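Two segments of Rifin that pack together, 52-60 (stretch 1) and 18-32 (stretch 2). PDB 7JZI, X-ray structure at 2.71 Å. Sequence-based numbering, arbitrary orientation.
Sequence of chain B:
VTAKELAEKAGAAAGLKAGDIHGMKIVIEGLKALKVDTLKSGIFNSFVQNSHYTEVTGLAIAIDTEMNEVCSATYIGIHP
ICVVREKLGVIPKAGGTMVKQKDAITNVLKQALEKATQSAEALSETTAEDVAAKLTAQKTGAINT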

# COMPACT_ATOMS: atom_id res chain seq x y z
N HIS B 52 8.74 -22.68 -6.53
CA HIS B 52 8.48 -21.88 -7.74
C HIS B 52 8.83 -20.40 -7.54
O HIS B 52 8.04 -19.50 -7.83
CB HIS B 52 7.04 -22.06 -8.23
CG HIS B 52 5.98 -21.60 -7.27
ND1 HIS B 52 5.11 -22.46 -6.65
CD2 HIS B 52 5.64 -20.36 -6.85
CE1 HIS B 52 4.29 -21.78 -5.87
NE2 HIS B 52 4.59 -20.50 -5.98
N TYR B 53 10.07 -20.16 -7.11
CA TYR B 53 10.49 -18.83 -6.65
C TYR B 53 10.24 -17.73 -7.68
O TYR B 53 9.73 -16.66 -7.32
CB TYR B 53 11.94 -18.94 -6.14
CG TYR B 53 13.05 -18.94 -7.17
CD1 TYR B 53 13.58 -17.76 -7.66
CD2 TYR B 53 13.54 -20.14 -7.68
CE1 TYR B 53 14.59 -17.78 -8.60
CE2 TYR B 53 14.55 -20.16 -8.61
CZ TYR B 53 15.08 -18.98 -9.06
OH TYR B 53 16.08 -19.02 -10.00
N THR B 54 10.48 -17.99 -8.97
CA THR B 54 10.36 -16.92 -9.96
C THR B 54 8.91 -16.55 -10.26
O THR B 54 8.67 -15.74 -11.16
CB THR B 54 11.11 -17.24 -11.26
OG1 THR B 54 10.71 -16.32 -12.31
CG2 THR B 54 11.12 -18.75 -11.70
N GLU B 55 7.94 -17.10 -9.52
CA GLU B 55 6.60 -16.54 -9.52
C GLU B 55 6.45 -15.37 -8.56
O GLU B 55 5.31 -15.00 -8.27
CB GLU B 55 5.58 -17.64 -9.18
CG GLU B 55 5.69 -18.93 -9.98
CD GLU B 55 4.43 -19.77 -9.91
OE1 GLU B 55 3.75 -19.75 -8.87
OE2 GLU B 55 4.14 -20.47 -10.89
N VAL B 56 7.54 -14.79 -8.06
CA VAL B 56 7.42 -13.76 -7.02
C VAL B 56 6.66 -12.53 -7.50
O VAL B 56 5.94 -11.90 -6.71
CB VAL B 56 8.80 -13.35 -6.48
CG1 VAL B 56 9.28 -14.32 -5.42
CG2 VAL B 56 9.80 -13.24 -7.60
N THR B 57 6.78 -12.16 -8.77
CA THR B 57 6.02 -11.01 -9.22
C THR B 57 4.53 -11.29 -9.14
O THR B 57 3.73 -10.36 -8.95
CB THR B 57 6.40 -10.64 -10.66
OG1 THR B 57 5.71 -11.53 -11.55
CG2 THR B 57 7.89 -10.77 -10.86
N GLY B 58 4.14 -12.57 -9.21
CA GLY B 58 2.77 -12.93 -8.91
C GLY B 58 2.37 -12.52 -7.51
O GLY B 58 1.38 -11.80 -7.31
N LEU B 59 3.22 -12.87 -6.55
CA LEU B 59 2.97 -12.52 -5.16
C LEU B 59 2.72 -11.02 -5.07
O LEU B 59 1.97 -10.57 -4.20
CB LEU B 59 4.18 -12.95 -4.33
CG LEU B 59 4.03 -13.44 -2.89
CD1 LEU B 59 5.39 -13.82 -2.34
CD2 LEU B 59 3.38 -12.38 -2.04
N ALA B 60 3.28 -10.26 -6.01
CA ALA B 60 3.23 -8.81 -5.95
C ALA B 60 1.79 -8.31 -5.91
O ALA B 60 1.41 -7.57 -5.00
CB ALA B 60 3.96 -8.21 -7.15
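Stretch 2 (18-32) AGDIHGMKIVIEGLK

How does stretch 2 lie on stretch 1? It is helical from Ala-18 to Lys-32, part of a longer helix that extends beyond both ends. Stretch 1 begins less regularly: Tyr-53 and Thr-54 form a short 3-10 segment, and a helix runs from Val-56 onward with Glu-55 at its N-cap position. The contacts advance in the same order along both chains, Tyr-53 meeting the part from Gly-19 to Val-27, Val-56 meeting Val-27, and Leu-59 meeting Leu-31, so the two segments run in the same general direction. The backbones come nearest at Tyr-53 and Met-24, whose CA atoms are 5.3 Å apart.

What is the main bump, and which hollow receives it? The bump is Tyr-53, which has by far the largest covered area of any residue here. Its CB points toward the helix, and with chi1 at 79° (p) the ring lies along the helix surface over Gly-23. Because glycine has no side chain, the ring can settle close to the backbone: Tyr-53 CD1 is 3.9 Å from Gly-23 O, and this oxygen and the backbone N of Met-24 lie over one ring face. The hollow is a necessary one, since a CB placed ideally on Gly-23 would be 3.0 Å from Tyr-53 CZ, a clash.

What closes the hollow around the tyrosine? Asp-20 borders the ring at its edge, with OD1 3.8 Å from Tyr-53 CE2; its CA-to-CB bond points sideways, but the end of the side chain comes nearer. At the root of the tyrosine side chain, Met-24 CG packs 3.7 Å from Tyr-53 CB, while the end of the methionine leads away. Val-27 CG2 touches the same Tyr-53 CB more loosely, at 4.5 Å.

How does the fit continue beyond the tyrosine? Val-56 and Leu-59 lie three residues apart and both point toward stretch 2, as do Val-27 and Leu-31, one helical turn apart on the other side. The buried valines meet with Val-56 CG1 4.2 Å from Val-27 CG2, so that Val-27 touches both Tyr-53 and Val-56. Farther along, Leu-59 CD1 reaches to 3.5 Å from Leu-31 CD1. No hydrogen bond or salt bridge joins the stretches; shape and apolar packing hold a modest contact of 356 Å², both sides summed.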

# COMPACT_ATOMS: atom_id res chain seq x y z
N ALA B 18 19.78 -27.65 -6.83
CA ALA B 18 20.53 -26.75 -5.96
C ALA B 18 20.22 -25.29 -6.27
O ALA B 18 20.06 -24.48 -5.35
CB ALA B 18 22.03 -27.01 -6.09
N GLY B 19 20.11 -24.94 -7.56
CA GLY B 19 19.84 -23.57 -7.92
C GLY B 19 18.44 -23.12 -7.54
O GLY B 19 18.26 -21.97 -7.14
N ASP B 20 17.46 -24.02 -7.61
CA ASP B 20 16.12 -23.66 -7.15
C ASP B 20 16.10 -23.40 -5.65
O ASP B 20 15.65 -22.33 -5.19
CB ASP B 20 15.13 -24.77 -7.50
CG ASP B 20 14.68 -24.73 -8.94
OD1 ASP B 20 15.06 -23.79 -9.66
OD2 ASP B 20 13.94 -25.65 -9.35
N ILE B 21 16.61 -24.36 -4.87
CA ILE B 21 16.56 -24.21 -3.42
C ILE B 21 17.35 -22.99 -2.98
O ILE B 21 16.94 -22.29 -2.05
CB ILE B 21 17.04 -25.48 -2.70
CG1 ILE B 21 18.48 -25.87 -3.07
CG2 ILE B 21 16.08 -26.62 -2.96
CD1 ILE B 21 19.56 -25.33 -2.14
N HIS B 22 18.48 -22.71 -3.59
CA HIS B 22 19.21 -21.54 -3.15
C HIS B 22 18.61 -20.25 -3.69
O HIS B 22 18.70 -19.22 -3.02
CB HIS B 22 20.71 -21.73 -3.41
CG HIS B 22 21.57 -20.59 -2.95
ND1 HIS B 22 21.11 -19.54 -2.19
CD2 HIS B 22 22.91 -20.43 -2.98
CE1 HIS B 22 22.09 -18.71 -1.92
NE2 HIS B 22 23.21 -19.24 -2.38
N GLY B 23 18.09 -20.22 -4.93
CA GLY B 23 17.49 -19.00 -5.42
C GLY B 23 16.30 -18.54 -4.60
O GLY B 23 16.00 -17.34 -4.57
N MET B 24 15.59 -19.47 -3.95
CA MET B 24 14.45 -19.02 -3.14
C MET B 24 14.83 -18.35 -1.81
O MET B 24 14.05 -17.52 -1.32
CB MET B 24 13.49 -20.18 -2.86
CG MET B 24 12.09 -19.65 -2.53
SD MET B 24 10.78 -20.87 -2.52
CE MET B 24 10.43 -20.89 -0.77
N LYS B 25 15.94 -18.73 -1.17
CA LYS B 25 16.23 -18.18 0.17
C LYS B 25 16.44 -16.66 0.17
O LYS B 25 15.87 -15.95 1.03
CB LYS B 25 17.44 -18.90 0.78
CG LYS B 25 17.52 -20.37 0.43
CD LYS B 25 18.29 -21.12 1.50
CE LYS B 25 18.49 -22.55 1.10
NZ LYS B 25 19.69 -22.74 0.29
N ILE B 26 17.27 -16.14 -0.73
CA ILE B 26 17.46 -14.69 -0.79
C ILE B 26 16.11 -13.98 -0.99
O ILE B 26 15.87 -12.91 -0.41
CB ILE B 26 18.52 -14.33 -1.86
CG1 ILE B 26 18.17 -14.80 -3.27
CG2 ILE B 26 19.94 -14.82 -1.47
CD1 ILE B 26 19.38 -14.54 -4.27
N VAL B 27 15.21 -14.54 -1.79
CA VAL B 27 13.96 -13.82 -1.97
C VAL B 27 13.01 -14.02 -0.79
O VAL B 27 12.16 -13.16 -0.54
CB VAL B 27 13.27 -14.18 -3.30
CG1 VAL B 27 14.20 -13.97 -4.50
CG2 VAL B 27 12.72 -15.59 -3.30
N ILE B 28 13.15 -15.09 0.00
CA ILE B 28 12.38 -15.10 1.25
C ILE B 28 12.88 -14.00 2.18
O ILE B 28 12.09 -13.38 2.92
CB ILE B 28 12.30 -16.49 1.93
CG1 ILE B 28 13.62 -17.12 2.41
CG2 ILE B 28 11.53 -17.47 1.07
CD1 ILE B 28 14.07 -16.71 3.81
N GLU B 29 14.19 -13.73 2.18
CA GLU B 29 14.69 -12.54 2.86
C GLU B 29 13.98 -11.30 2.33
O GLU B 29 13.58 -10.42 3.11
CB GLU B 29 16.21 -12.40 2.66
CG GLU B 29 17.02 -13.69 2.82
CD GLU B 29 17.44 -13.95 4.25
OE1 GLU B 29 16.84 -14.83 4.90
OE2 GLU B 29 18.37 -13.27 4.73
N GLY B 30 13.80 -11.24 1.01
CA GLY B 30 13.10 -10.11 0.41
C GLY B 30 11.66 -9.96 0.89
O GLY B 30 11.19 -8.85 1.17
N LEU B 31 10.95 -11.09 1.03
CA LEU B 31 9.53 -11.02 1.40
C LEU B 31 9.35 -10.70 2.88
O LEU B 31 8.41 -9.99 3.25
CB LEU B 31 8.79 -12.33 1.12
CG LEU B 31 8.44 -12.99 -0.21
CD1 LEU B 31 8.11 -11.89 -1.19
CD2 LEU B 31 9.43 -13.99 -0.77
N LYS B 32 10.23 -11.22 3.73
CA LYS B 32 10.13 -10.86 5.14
C LYS B 32 10.72 -9.49 5.45
O LYS B 32 10.48 -8.96 6.54
CB LYS B 32 10.75 -11.97 6.00
CG LYS B 32 12.23 -12.20 5.82
CD LYS B 32 12.56 -13.63 6.27
CE LYS B 32 14.03 -13.95 6.12
NZ LYS B 32 14.37 -15.26 6.77